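CoA-binding domain-containing protein (Thermus thermophilus, PDB 1IUK) probably binds coenzyme A through a Rossmann-like domain, although its biological role remains unknown. Local coordinates at residues A[11-16]-A[70-75]; A[16-21]-A[75-80]; A[29-34]-A[125-130]; A[42-47]-A[65-70]; A[95-100]-A[119-124]. One frame throughout, in Å; residues are numbered along the deposited sequence.

Overall arrangement
From the N terminus, helix 3-12 leads into strand 15-19, and this strand pairs with strand 73-76 in interactions 1 and 2, which follow one another along the same ladder, share Ile-16 and Asp-75 and cross each other along the chain. Interaction 4 lies wholly within the chain spanned by both, joining edge strand 42-46 to the loop that runs toward strand 73-76. Interaction 5 opens after these three have closed and zips strand 98-100 to strand 120-122 at the other edge of the five-stranded parallel sheet. Interaction 3, between helices 28-38 and 126-134, spans interactions 4 and 5 and crosses interactions 1 and 2, so that residues far apart in sequence meet over one face of the sheet.

Interaction 1 of 5, residues A[11-16]-A[70-75]; sequences SQAKTI and PVDILD
Thr-15 and Asp-72 are the centre of a polar, loop-anchored contact where strands 15-19 and 73-76 begin to pair in parallel, next to the C-terminal end of helix 3-12. Asp-72 OD1 takes two backbone amides: Thr-15 N reaches its anti lone pair at 3.1 Å, while Lys-14 N comes in from above the carboxylate plane at 3.0 Å. An alanine in place of Asp-72 would probably leave both amides without their shared acceptor and allow the turn between helix and strand to shift. Thr-15 OG1 sits between the backbone N and the carbonyl carbon (chi1 61°), from where it donates to Pro-70 O at 2.7 Å and accepts from Asp-72 N at 3.1 Å. The pattern marks the start of a parallel ladder in the Rossmann-like sheet, with Ile-73 N bonded to Thr-15 O at 3.1 Å. A further, weak bond runs from Asp-72 N to that same carbonyl oxygen. Ile-16, which also touches Leu-36 of helix 28-38, lies side by side with Ile-73, its CG1 4.1 Å from Ile-73 CB. Ala-13 CB touches Ile-73 CD1 at 4.0 Å, and Ile-73 also packs on Tyr-9 and Leu-10 of helix 3-12.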
# COMPACT_ATOMS: atom_id res chain seq x y z
N SER A 11 -1.61 -5.42 -13.00
CA SER A 11 -2.40 -4.93 -14.13
C SER A 11 -3.90 -5.06 -13.92
O SER A 11 -4.68 -4.26 -14.42
CB SER A 11 -1.99 -5.64 -15.44
OG SER A 11 -2.21 -7.04 -15.37
N GLN A 12 -4.29 -6.07 -13.14
CA GLN A 12 -5.70 -6.28 -12.87
C GLN A 12 -6.22 -5.42 -11.72
O GLN A 12 -7.40 -5.05 -11.68
CB GLN A 12 -5.93 -7.78 -12.60
CG GLN A 12 -7.34 -8.22 -12.89
CD GLN A 12 -8.23 -8.01 -11.70
OE1 GLN A 12 -7.82 -8.23 -10.55
NE2 GLN A 12 -9.46 -7.56 -11.95
N ALA A 13 -5.33 -5.07 -10.79
CA ALA A 13 -5.68 -4.25 -9.62
C ALA A 13 -6.21 -2.86 -9.97
O ALA A 13 -5.82 -2.26 -10.97
CB ALA A 13 -4.46 -4.11 -8.70
N LYS A 14 -7.09 -2.35 -9.11
CA LYS A 14 -7.67 -1.03 -9.29
C LYS A 14 -7.40 -0.13 -8.08
O LYS A 14 -6.86 0.96 -8.23
CB LYS A 14 -9.19 -1.10 -9.48
CG LYS A 14 -9.87 0.22 -9.12
CD LYS A 14 -11.38 0.16 -9.22
CE LYS A 14 -11.98 1.56 -9.24
NZ LYS A 14 -13.38 1.59 -8.73
N THR A 15 -7.79 -0.60 -6.89
CA THR A 15 -7.65 0.18 -5.67
C THR A 15 -6.37 -0.06 -4.86
O THR A 15 -6.04 -1.20 -4.50
CB THR A 15 -8.87 -0.04 -4.76
OG1 THR A 15 -8.94 -1.43 -4.41
CG2 THR A 15 -10.14 0.30 -5.49
N ILE A 16 -5.64 1.01 -4.59
CA ILE A 16 -4.42 0.91 -3.81
C ILE A 16 -4.53 1.82 -2.59
O ILE A 16 -4.62 3.04 -2.72
CB ILE A 16 -3.17 1.33 -4.62
CG1 ILE A 16 -3.06 0.50 -5.90
CG2 ILE A 16 -1.91 1.17 -3.76
CD1 ILE A 16 -1.80 0.77 -6.70
N PRO A 70 -13.28 -2.40 -1.22
CA PRO A 70 -12.21 -3.40 -1.18
C PRO A 70 -10.89 -2.83 -1.66
O PRO A 70 -10.87 -1.98 -2.54
CB PRO A 70 -12.72 -4.51 -2.08
CG PRO A 70 -14.20 -4.33 -2.08
CD PRO A 70 -14.40 -2.85 -2.06
N VAL A 71 -9.80 -3.32 -1.08
CA VAL A 71 -8.46 -2.86 -1.42
C VAL A 71 -7.68 -3.97 -2.09
O VAL A 71 -7.51 -5.05 -1.53
CB VAL A 71 -7.72 -2.41 -0.15
CG1 VAL A 71 -6.24 -2.22 -0.42
CG2 VAL A 71 -8.36 -1.12 0.38
N ASP A 72 -7.23 -3.71 -3.31
CA ASP A 72 -6.47 -4.69 -4.08
C ASP A 72 -5.04 -4.75 -3.62
O ASP A 72 -4.45 -5.82 -3.54
CB ASP A 72 -6.54 -4.37 -5.57
CG ASP A 72 -7.94 -4.53 -6.14
OD1 ASP A 72 -8.46 -3.59 -6.76
OD2 ASP A 72 -8.54 -5.61 -5.96
N ILE A 73 -4.47 -3.58 -3.32
CA ILE A 73 -3.09 -3.49 -2.87
C ILE A 73 -2.98 -2.52 -1.70
O ILE A 73 -3.51 -1.41 -1.76
CB ILE A 73 -2.15 -2.96 -3.98
CG1 ILE A 73 -2.24 -3.88 -5.21
CG2 ILE A 73 -0.70 -2.87 -3.45
CD1 ILE A 73 -1.32 -3.47 -6.35
N LEU A 74 -2.32 -2.96 -0.63
CA LEU A 74 -2.10 -2.07 0.51
C LEU A 74 -0.61 -1.70 0.43
O LEU A 74 0.25 -2.53 0.72
CB LEU A 74 -2.40 -2.77 1.85
CG LEU A 74 -2.15 -1.88 3.07
CD1 LEU A 74 -3.17 -0.76 3.11
CD2 LEU A 74 -2.22 -2.70 4.34
N ASP A 75 -0.33 -0.48 -0.01
CA ASP A 75 1.05 0.02 -0.14
C ASP A 75 1.38 0.64 1.22
O ASP A 75 0.84 1.68 1.58
CB ASP A 75 1.10 1.08 -1.24
CG ASP A 75 2.50 1.33 -1.77
OD1 ASP A 75 3.43 0.53 -1.52
OD2 ASP A 75 2.66 2.36 -2.46

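Interaction 2 of 5, residues A[16-21]-A[75-80]; sequences IAVLGA and DVFRPP
Leu-19 and Asp-75, Val-18 and Phe-77 meet where strand 15-19 and the central strand 73-76 run to their C-terminal ends, and the contact is tightest in the backbone. Three bonds of 2.8 Å stitch it: Asp-75 N to Ala-17 O, Leu-19 N to Asp-75 O, and Phe-77 N to Leu-19 O. On the face of the sheet carrying Val-18 and Asp-75, Val-18 CG1, anti to its backbone N (chi1 178°), presses obliquely on the ring of Phe-77, reaching CD2 at 3.5 Å. The Phe-77 ring is also packed against Ala-29 and Val-32 of helix 28-38, and the buried Asp-75 carboxylate accepts a hydrogen bond from Gln-101 NE2 through OD1. The opposite face pairs Leu-19 with Val-76, CD2 beside CG1 at 4.0 Å, the two side chains pointing the same way.

Past the strand ends the contact turns looser and partly exposed. Arg-78 crosses Leu-19 at about a right angle, its CG 3.8 Å from Leu-19 CG, and its CD passes Gly-20 CA at 3.9 Å. Its NH1 continues to a hydrogen bond with His-86. Gly-20 lies in a type II turn from Val-18 to Ala-21 with a positive phi of 100°. A side chain at this point would press against Arg-78 CG and the preceding carbonyl oxygen, and a glycine-containing turn after the first strand is familiar in Rossmann-like folds. The chemistry implies a strand pair held by backbone bonds and apolar packing, with one buried acid, which gives way to a partly exposed margin at Arg-78, consistent with the loops at this end of the sheet forming a ligand site in related folds.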
# COMPACT_ATOMS: atom_id res chain seq x y z
N ILE A 16 -5.64 1.01 -4.59
CA ILE A 16 -4.42 0.91 -3.81
C ILE A 16 -4.53 1.82 -2.59
O ILE A 16 -4.62 3.04 -2.72
CB ILE A 16 -3.17 1.33 -4.62
CG1 ILE A 16 -3.06 0.50 -5.90
CG2 ILE A 16 -1.91 1.17 -3.76
CD1 ILE A 16 -1.80 0.77 -6.70
N ALA A 17 -4.57 1.23 -1.40
CA ALA A 17 -4.65 2.02 -0.18
C ALA A 17 -3.20 2.29 0.24
O ALA A 17 -2.38 1.39 0.24
CB ALA A 17 -5.40 1.25 0.93
N VAL A 18 -2.89 3.54 0.57
CA VAL A 18 -1.54 3.91 0.97
C VAL A 18 -1.53 4.15 2.48
O VAL A 18 -2.07 5.15 2.98
CB VAL A 18 -1.07 5.19 0.23
CG1 VAL A 18 0.33 5.58 0.69
CG2 VAL A 18 -1.10 4.94 -1.30
N LEU A 19 -0.91 3.23 3.20
CA LEU A 19 -0.84 3.34 4.64
C LEU A 19 0.36 4.20 5.00
O LEU A 19 1.51 3.82 4.77
CB LEU A 19 -0.71 1.94 5.26
CG LEU A 19 -0.91 1.91 6.77
CD1 LEU A 19 -2.37 2.18 7.08
CD2 LEU A 19 -0.46 0.56 7.30
N GLY A 20 0.07 5.37 5.57
CA GLY A 20 1.13 6.29 5.93
C GLY A 20 1.27 7.39 4.87
O GLY A 20 2.31 8.03 4.78
N ALA A 21 0.20 7.58 4.09
CA ALA A 21 0.12 8.58 3.02
C ALA A 21 0.56 9.94 3.56
O ALA A 21 0.13 10.33 4.64
CB ALA A 21 -1.29 8.68 2.50
N ASP A 75 -0.33 -0.48 -0.01
CA ASP A 75 1.05 0.02 -0.14
C ASP A 75 1.38 0.64 1.22
O ASP A 75 0.84 1.68 1.58
CB ASP A 75 1.10 1.08 -1.24
CG ASP A 75 2.50 1.33 -1.77
OD1 ASP A 75 3.43 0.53 -1.52
OD2 ASP A 75 2.66 2.36 -2.46
N VAL A 76 2.27 -0.03 1.95
CA VAL A 76 2.66 0.37 3.29
C VAL A 76 3.95 1.17 3.40
O VAL A 76 5.03 0.69 3.04
CB VAL A 76 2.78 -0.89 4.21
CG1 VAL A 76 3.00 -0.48 5.66
CG2 VAL A 76 1.51 -1.74 4.09
N PHE A 77 3.82 2.38 3.93
CA PHE A 77 4.97 3.25 4.12
C PHE A 77 5.32 3.39 5.61
O PHE A 77 6.31 4.05 5.95
CB PHE A 77 4.69 4.63 3.52
CG PHE A 77 4.73 4.66 2.01
CD1 PHE A 77 5.92 4.93 1.33
CD2 PHE A 77 3.58 4.41 1.27
CE1 PHE A 77 5.96 4.95 -0.07
CE2 PHE A 77 3.61 4.42 -0.13
CZ PHE A 77 4.81 4.69 -0.80
N ARG A 78 4.51 2.80 6.50
CA ARG A 78 4.78 2.90 7.94
C ARG A 78 5.99 2.04 8.30
O ARG A 78 6.16 0.95 7.77
CB ARG A 78 3.55 2.50 8.74
CG ARG A 78 2.29 3.25 8.29
CD ARG A 78 1.84 4.32 9.26
NE ARG A 78 2.95 4.99 9.91
CZ ARG A 78 3.11 5.07 11.23
NH1 ARG A 78 2.23 4.52 12.06
NH2 ARG A 78 4.16 5.72 11.73
N PRO A 79 6.86 2.54 9.20
CA PRO A 79 8.08 1.85 9.64
C PRO A 79 7.82 0.55 10.35
O PRO A 79 6.74 0.37 10.89
CB PRO A 79 8.80 2.87 10.53
CG PRO A 79 7.74 3.82 10.95
CD PRO A 79 6.68 3.83 9.89
N PRO A 80 8.82 -0.36 10.38
CA PRO A 80 8.68 -1.67 11.04
C PRO A 80 8.23 -1.61 12.50
O PRO A 80 7.46 -2.46 12.95
CB PRO A 80 10.06 -2.30 10.88
CG PRO A 80 10.65 -1.62 9.69
CD PRO A 80 10.16 -0.20 9.80

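Interaction 3 of 5, residues A[29-34]-A[125-130]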
# COMPACT_ATOMS: atom_id res chain seq x y z
N ALA A 29 6.01 8.61 0.32
CA ALA A 29 4.63 8.34 0.71
C ALA A 29 3.69 9.32 0.03
O ALA A 29 2.48 9.27 0.22
CB ALA A 29 4.48 8.42 2.23
N HIS A 30 4.26 10.25 -0.73
CA HIS A 30 3.41 11.18 -1.45
C HIS A 30 3.64 11.02 -2.94
O HIS A 30 2.69 10.85 -3.70
CB HIS A 30 3.68 12.64 -1.07
CG HIS A 30 2.76 13.59 -1.75
ND1 HIS A 30 1.62 14.08 -1.13
CD2 HIS A 30 2.73 14.07 -3.01
CE1 HIS A 30 0.94 14.82 -1.99
NE2 HIS A 30 1.59 14.82 -3.14
N TYR A 31 4.90 11.04 -3.36
CA TYR A 31 5.17 10.93 -4.78
C TYR A 31 4.97 9.55 -5.40
O TYR A 31 4.68 9.46 -6.60
CB TYR A 31 6.56 11.52 -5.13
CG TYR A 31 7.78 10.78 -4.65
CD1 TYR A 31 8.18 9.59 -5.25
CD2 TYR A 31 8.59 11.32 -3.64
CE1 TYR A 31 9.36 8.94 -4.86
CE2 TYR A 31 9.77 10.68 -3.24
CZ TYR A 31 10.14 9.50 -3.86
OH TYR A 31 11.30 8.85 -3.46
N VAL A 32 5.10 8.47 -4.62
CA VAL A 32 4.87 7.13 -5.19
C VAL A 32 3.36 7.02 -5.47
O VAL A 32 2.94 6.61 -6.55
CB VAL A 32 5.37 6.02 -4.24
CG1 VAL A 32 4.82 4.67 -4.68
CG2 VAL A 32 6.89 5.98 -4.23
N PRO A 33 2.53 7.38 -4.48
CA PRO A 33 1.08 7.32 -4.71
C PRO A 33 0.65 8.20 -5.90
O PRO A 33 -0.30 7.90 -6.63
CB PRO A 33 0.49 7.81 -3.39
CG PRO A 33 1.56 7.57 -2.39
CD PRO A 33 2.85 7.78 -3.10
N ARG A 34 1.37 9.31 -6.07
CA ARG A 34 1.10 10.25 -7.15
C ARG A 34 1.30 9.54 -8.50
O ARG A 34 0.46 9.63 -9.40
CB ARG A 34 2.05 11.44 -7.04
CG ARG A 34 1.38 12.78 -7.22
CD ARG A 34 2.39 13.82 -7.68
NE ARG A 34 1.78 14.78 -8.59
CZ ARG A 34 2.21 15.02 -9.82
NH1 ARG A 34 3.27 14.37 -10.29
NH2 ARG A 34 1.58 15.92 -10.58
N CYS A 125 10.07 -0.73 -3.97
CA CYS A 125 9.35 0.49 -4.23
C CYS A 125 8.32 0.16 -5.31
O CYS A 125 8.69 -0.20 -6.42
CB CYS A 125 10.29 1.60 -4.73
SG CYS A 125 9.45 3.18 -4.98
N LEU A 126 7.04 0.29 -4.97
CA LEU A 126 5.98 -0.02 -5.91
C LEU A 126 6.09 0.76 -7.23
O LEU A 126 5.81 0.21 -8.31
CB LEU A 126 4.61 0.22 -5.25
CG LEU A 126 3.35 -0.22 -6.03
CD1 LEU A 126 3.57 -1.58 -6.68
CD2 LEU A 126 2.16 -0.25 -5.08
N MET A 127 6.49 2.02 -7.17
CA MET A 127 6.63 2.82 -8.39
C MET A 127 7.70 2.22 -9.29
O MET A 127 7.49 1.98 -10.48
CB MET A 127 7.03 4.26 -8.07
CG MET A 127 7.37 5.09 -9.32
SD MET A 127 7.56 6.82 -8.91
CE MET A 127 8.96 6.69 -7.75
N VAL A 128 8.86 1.98 -8.69
CA VAL A 128 9.98 1.41 -9.41
C VAL A 128 9.58 0.08 -10.03
O VAL A 128 9.79 -0.14 -11.22
CB VAL A 128 11.17 1.21 -8.48
CG1 VAL A 128 12.17 0.26 -9.10
CG2 VAL A 128 11.80 2.56 -8.16
N GLU A 129 8.97 -0.79 -9.22
CA GLU A 129 8.55 -2.10 -9.69
C GLU A 129 7.51 -2.02 -10.79
O GLU A 129 7.52 -2.82 -11.73
CB GLU A 129 8.01 -2.92 -8.52
CG GLU A 129 9.10 -3.45 -7.60
CD GLU A 129 10.29 -4.02 -8.35
OE1 GLU A 129 11.44 -3.59 -8.10
OE2 GLU A 129 10.08 -4.92 -9.20
N HIS A 130 6.60 -1.05 -10.68
CA HIS A 130 5.57 -0.87 -11.69
C HIS A 130 6.23 -0.48 -13.02
O HIS A 130 5.86 -0.98 -14.10
CB HIS A 130 4.59 0.21 -11.27
CG HIS A 130 3.41 0.34 -12.19
ND1 HIS A 130 3.39 1.23 -13.24
CD2 HIS A 130 2.21 -0.29 -12.20
CE1 HIS A 130 2.23 1.14 -13.86
NE2 HIS A 130 1.50 0.23 -13.25
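Val-32 of helix 28-38 packs on Cys-125, Leu-126 and Met-127 at the start of helix 126-134, and the contact is held by apolar side chains, with no hydrogen bond joining the two segments. The branches of Val-32 divide the work. Val-32 CG1, anti to the backbone N (chi1 166°), lies 4.1 Å from Met-127 CB and more loosely beside Leu-126 CB, whereas Val-32 CG2 meets Cys-125 SG at 3.9 Å and Met-127 CE at 4.1 Å. An alanine at this position would probably leave the Cys-125 sulfur without its Val-32 partner, deprive Met-127 of part of its packing and open a gap between the helices.

The two helices run in broadly the same direction over one face of the Rossmann-like sheet, their segment axes 9.7 Å apart at closest and 29° apart in direction. Cys-125 stands at the N-cap position of the second helix, so its sulfur contact falls at the very start of that helix.

The aromatic contact belongs to Tyr-31 and Met-127, whose side chains cross at about a right angle. The Met-127 chain runs extended until a bend at chi3 (61°) brings its CE to the edge of the Tyr-31 ring, in plane, 3.7 Å from CE1. Toward the sheet, Val-32 and Leu-126 both touch Asp-75 of strand 73-76, while Leu-126 also reaches Trp-99 of strand 98-100.

Interaction 4 of 5, residues A[42-47]-A[65-70]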
# COMPACT_ATOMS: atom_id res chain seq x y z
N ARG A 42 -6.83 3.70 -8.33
CA ARG A 42 -7.59 4.56 -7.44
C ARG A 42 -6.80 4.45 -6.15
O ARG A 42 -6.74 3.39 -5.54
CB ARG A 42 -9.00 4.03 -7.22
CG ARG A 42 -9.73 4.79 -6.11
CD ARG A 42 -11.17 4.34 -5.95
NE ARG A 42 -12.02 5.48 -5.61
CZ ARG A 42 -12.74 6.15 -6.49
NH1 ARG A 42 -12.72 5.79 -7.77
NH2 ARG A 42 -13.47 7.19 -6.10
N VAL A 43 -6.15 5.54 -5.76
CA VAL A 43 -5.33 5.54 -4.55
C VAL A 43 -6.14 6.13 -3.41
O VAL A 43 -6.71 7.23 -3.51
CB VAL A 43 -4.02 6.34 -4.76
CG1 VAL A 43 -3.23 5.74 -5.90
CG2 VAL A 43 -4.33 7.79 -5.06
N LEU A 44 -6.19 5.38 -2.31
CA LEU A 44 -6.93 5.77 -1.12
C LEU A 44 -5.95 6.06 0.00
O LEU A 44 -5.35 5.14 0.56
CB LEU A 44 -7.88 4.65 -0.73
CG LEU A 44 -8.78 4.15 -1.86
CD1 LEU A 44 -9.56 2.91 -1.40
CD2 LEU A 44 -9.72 5.27 -2.29
N PRO A 45 -5.76 7.35 0.33
CA PRO A 45 -4.83 7.72 1.41
C PRO A 45 -5.32 7.40 2.83
O PRO A 45 -6.45 7.73 3.20
CB PRO A 45 -4.63 9.22 1.19
CG PRO A 45 -5.97 9.68 0.64
CD PRO A 45 -6.40 8.53 -0.28
N VAL A 46 -4.47 6.75 3.61
CA VAL A 46 -4.80 6.43 5.00
C VAL A 46 -3.66 6.90 5.91
O VAL A 46 -2.54 6.43 5.80
CB VAL A 46 -5.03 4.91 5.21
CG1 VAL A 46 -5.47 4.65 6.66
CG2 VAL A 46 -6.10 4.39 4.26
N ASN A 47 -3.96 7.83 6.80
CA ASN A 47 -2.98 8.36 7.74
C ASN A 47 -3.70 9.27 8.70
O ASN A 47 -4.24 10.31 8.32
CB ASN A 47 -1.89 9.16 7.01
CG ASN A 47 -0.65 9.37 7.88
OD1 ASN A 47 -0.72 9.28 9.10
ND2 ASN A 47 0.48 9.66 7.24
N LEU A 65 -10.01 0.61 8.34
CA LEU A 65 -11.41 0.20 8.46
C LEU A 65 -12.37 1.30 8.07
O LEU A 65 -13.57 1.07 7.95
CB LEU A 65 -11.70 -0.27 9.88
CG LEU A 65 -10.87 -1.43 10.44
CD1 LEU A 65 -10.74 -2.53 9.40
CD2 LEU A 65 -9.49 -0.92 10.85
N ASP A 66 -11.86 2.51 7.86
CA ASP A 66 -12.71 3.63 7.45
C ASP A 66 -12.92 3.60 5.93
O ASP A 66 -13.81 4.27 5.41
CB ASP A 66 -12.07 4.97 7.82
CG ASP A 66 -12.21 5.30 9.30
OD1 ASP A 66 -11.26 5.91 9.84
OD2 ASP A 66 -13.27 4.99 9.91
N LEU A 67 -12.11 2.82 5.22
CA LEU A 67 -12.22 2.73 3.77
C LEU A 67 -13.57 2.11 3.46
O LEU A 67 -14.02 1.18 4.13
CB LEU A 67 -11.09 1.87 3.19
CG LEU A 67 -9.70 2.54 3.22
CD1 LEU A 67 -8.63 1.63 2.61
CD2 LEU A 67 -9.79 3.85 2.47
N LYS A 68 -14.22 2.63 2.42
CA LYS A 68 -15.54 2.14 2.06
C LYS A 68 -15.58 1.23 0.83
O LYS A 68 -16.63 1.07 0.21
CB LYS A 68 -16.49 3.35 1.87
CG LYS A 68 -16.85 4.09 3.16
CD LYS A 68 -17.41 3.14 4.23
CE LYS A 68 -18.07 3.89 5.39
NZ LYS A 68 -17.63 3.38 6.73
N GLU A 69 -14.44 0.63 0.50
CA GLU A 69 -14.38 -0.28 -0.65
C GLU A 69 -13.20 -1.24 -0.54
O GLU A 69 -12.23 -0.96 0.16
CB GLU A 69 -14.30 0.52 -1.95
CG GLU A 69 -12.91 1.02 -2.31
CD GLU A 69 -12.85 1.59 -3.71
OE1 GLU A 69 -13.04 0.83 -4.68
OE2 GLU A 69 -12.62 2.81 -3.84
N PRO A 70 -13.28 -2.40 -1.22
CA PRO A 70 -12.21 -3.40 -1.18
C PRO A 70 -10.89 -2.83 -1.66
O PRO A 70 -10.87 -1.98 -2.54
CB PRO A 70 -12.72 -4.51 -2.08
CG PRO A 70 -14.20 -4.33 -2.08
CD PRO A 70 -14.40 -2.85 -2.06
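Arg-42, at the start of strand 42-46, faces Glu-69 of the loop 65-70 across a salt bridge. Glu-69 OE2 lies 3.3 Å from Arg-42 NE and 3.0 Å from Arg-42 CD, but the two side chains meet obliquely, their guanidinium and carboxylate planes being 50° apart. The guanidinium has a second anionic partner in Glu-58, bridged through NH2, so its charge is probably shared between two acids. Next but one, Leu-44 packs on Leu-67, its CB 3.8 Å from Leu-67 CD2. Leu-44 also crosses Glu-69 obliquely, its CD1 3.9 Å from Glu-69 OE2, which places hydrocarbon directly against the carboxylate. Glu-69 CG sits between the backbone N and the carbonyl carbon (chi1 82°), 4.0 Å from Leu-44 CD1, and the chain is extended beyond it. Val-46 then closes the row, its CG2 resting obliquely on Leu-67 at 4.1 Å from CD1. Leu-67 thus contacts both Leu-44 and Val-46, and it also touches Ala-17 on the adjacent strand. The loop covers one face of edge strand 42-46 in the Rossmann-like sheet. Val-43 points to the other face, where it packs on helix 28-38, and the loop itself continues past Pro-70 into strand 73-76.

Interaction 5 of 5, residues A[95-100]-A[119-124]; sequences PGLVWL and PVVADR
The indole of Trp-99 carries Val-121 on one face and the backbone of Arg-124 at its edge. Val-121 CG1 forms a CH-pi contact 3.6 Å from the centroid of the six-membered ring, only 8° off the normal, while the two side chains lie side by side. At the edge, NE1 donates to Arg-124 O at 2.8 Å, a bond in which the donor stands above the carbonyl plane and the oxygen is tilted 21° out of the ring plane. Arg-124 crosses the indole at about a right angle, bringing its CB to within 3.8 Å of Trp-99 CZ2. The contact belongs to the beta-alpha-beta unit of strand 98-100, helix 107-115 and strand 120-122, whose two strands pair in parallel at the sheet edge. The backbone bonds Val-98 N to Pro-119 O at 2.9 Å, Val-121 N to Val-98 O and Leu-100 N to Val-121 O. On the face that carries Val-98, Leu-100, Val-120 and Ala-122, helix 107-115 covers the strands, and Leu-100 CD1 meets Ala-122 CB at 3.9 Å. Toward the start of the strands, Leu-97 CD1 presses tightly on Pro-119 CB at 3.4 Å. On the Val-121 face of the sheet, Trp-99 also touches Leu-6 of helix 3-12.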
# COMPACT_ATOMS: atom_id res chain seq x y z
N PRO A 95 -6.61 -6.94 2.54
CA PRO A 95 -6.35 -6.43 1.19
C PRO A 95 -5.89 -7.62 0.36
O PRO A 95 -5.44 -8.62 0.92
CB PRO A 95 -5.23 -5.41 1.41
CG PRO A 95 -4.49 -5.96 2.56
CD PRO A 95 -5.55 -6.52 3.48
N GLY A 96 -6.00 -7.51 -0.97
CA GLY A 96 -5.58 -8.60 -1.83
C GLY A 96 -4.09 -8.87 -1.79
O GLY A 96 -3.65 -10.00 -2.03
N LEU A 97 -3.31 -7.84 -1.50
CA LEU A 97 -1.85 -7.96 -1.45
C LEU A 97 -1.29 -6.86 -0.56
O LEU A 97 -1.78 -5.73 -0.59
CB LEU A 97 -1.30 -7.81 -2.87
CG LEU A 97 0.22 -7.72 -3.08
CD1 LEU A 97 0.87 -9.04 -2.74
CD2 LEU A 97 0.50 -7.38 -4.54
N VAL A 98 -0.28 -7.19 0.25
CA VAL A 98 0.36 -6.19 1.12
C VAL A 98 1.76 -5.93 0.58
O VAL A 98 2.55 -6.85 0.38
CB VAL A 98 0.45 -6.66 2.59
CG1 VAL A 98 1.35 -5.73 3.39
CG2 VAL A 98 -0.95 -6.66 3.18
N TRP A 99 2.04 -4.66 0.33
CA TRP A 99 3.31 -4.22 -0.23
C TRP A 99 4.08 -3.36 0.76
O TRP A 99 3.68 -2.22 1.02
CB TRP A 99 3.03 -3.41 -1.51
CG TRP A 99 4.24 -3.10 -2.35
CD1 TRP A 99 5.24 -2.20 -2.07
CD2 TRP A 99 4.59 -3.72 -3.60
NE1 TRP A 99 6.19 -2.23 -3.06
CE2 TRP A 99 5.82 -3.16 -4.01
CE3 TRP A 99 3.99 -4.71 -4.40
CZ2 TRP A 99 6.46 -3.54 -5.20
CZ3 TRP A 99 4.64 -5.09 -5.58
CH2 TRP A 99 5.86 -4.51 -5.96
N LEU A 100 5.16 -3.89 1.32
CA LEU A 100 5.95 -3.10 2.26
C LEU A 100 6.98 -2.31 1.46
O LEU A 100 7.81 -2.90 0.74
CB LEU A 100 6.66 -4.01 3.26
CG LEU A 100 5.75 -4.92 4.08
CD1 LEU A 100 6.60 -5.67 5.12
CD2 LEU A 100 4.63 -4.10 4.75
N PRO A 119 -0.98 -12.41 0.43
CA PRO A 119 0.30 -12.25 -0.25
C PRO A 119 1.03 -11.00 0.21
O PRO A 119 0.41 -9.98 0.48
CB PRO A 119 -0.07 -12.17 -1.73
CG PRO A 119 -1.45 -12.69 -1.83
CD PRO A 119 -2.11 -12.43 -0.51
N VAL A 120 2.34 -11.10 0.30
CA VAL A 120 3.16 -9.98 0.72
C VAL A 120 4.36 -9.79 -0.19
O VAL A 120 5.01 -10.76 -0.59
CB VAL A 120 3.69 -10.19 2.16
CG1 VAL A 120 4.66 -9.08 2.54
CG2 VAL A 120 2.53 -10.23 3.14
N VAL A 121 4.64 -8.54 -0.53
CA VAL A 121 5.83 -8.19 -1.31
C VAL A 121 6.51 -7.22 -0.34
O VAL A 121 5.87 -6.29 0.16
CB VAL A 121 5.50 -7.49 -2.64
CG1 VAL A 121 6.78 -6.99 -3.29
CG2 VAL A 121 4.78 -8.45 -3.57
N ALA A 122 7.78 -7.45 -0.03
CA ALA A 122 8.44 -6.58 0.94
C ALA A 122 9.75 -5.95 0.49
O ALA A 122 10.49 -6.52 -0.31
CB ALA A 122 8.67 -7.35 2.26
N ASP A 123 10.03 -4.77 1.04
CA ASP A 123 11.23 -4.01 0.74
C ASP A 123 11.45 -3.75 -0.77
O ASP A 123 12.51 -4.06 -1.33
CB ASP A 123 12.46 -4.71 1.35
CG ASP A 123 13.57 -3.74 1.71
OD1 ASP A 123 14.53 -4.15 2.39
OD2 ASP A 123 13.49 -2.56 1.30
N ARG A 124 10.43 -3.19 -1.41
CA ARG A 124 10.49 -2.84 -2.83
C ARG A 124 9.68 -1.56 -3.00
O ARG A 124 8.74 -1.31 -2.26
CB ARG A 124 9.88 -3.95 -3.69
CG ARG A 124 10.80 -5.14 -3.90
CD ARG A 124 10.55 -5.80 -5.25
NE ARG A 124 9.59 -6.90 -5.17
CZ ARG A 124 9.38 -7.80 -6.14
NH1 ARG A 124 10.08 -7.75 -7.27
NH2 ARG A 124 8.49 -8.77 -5.97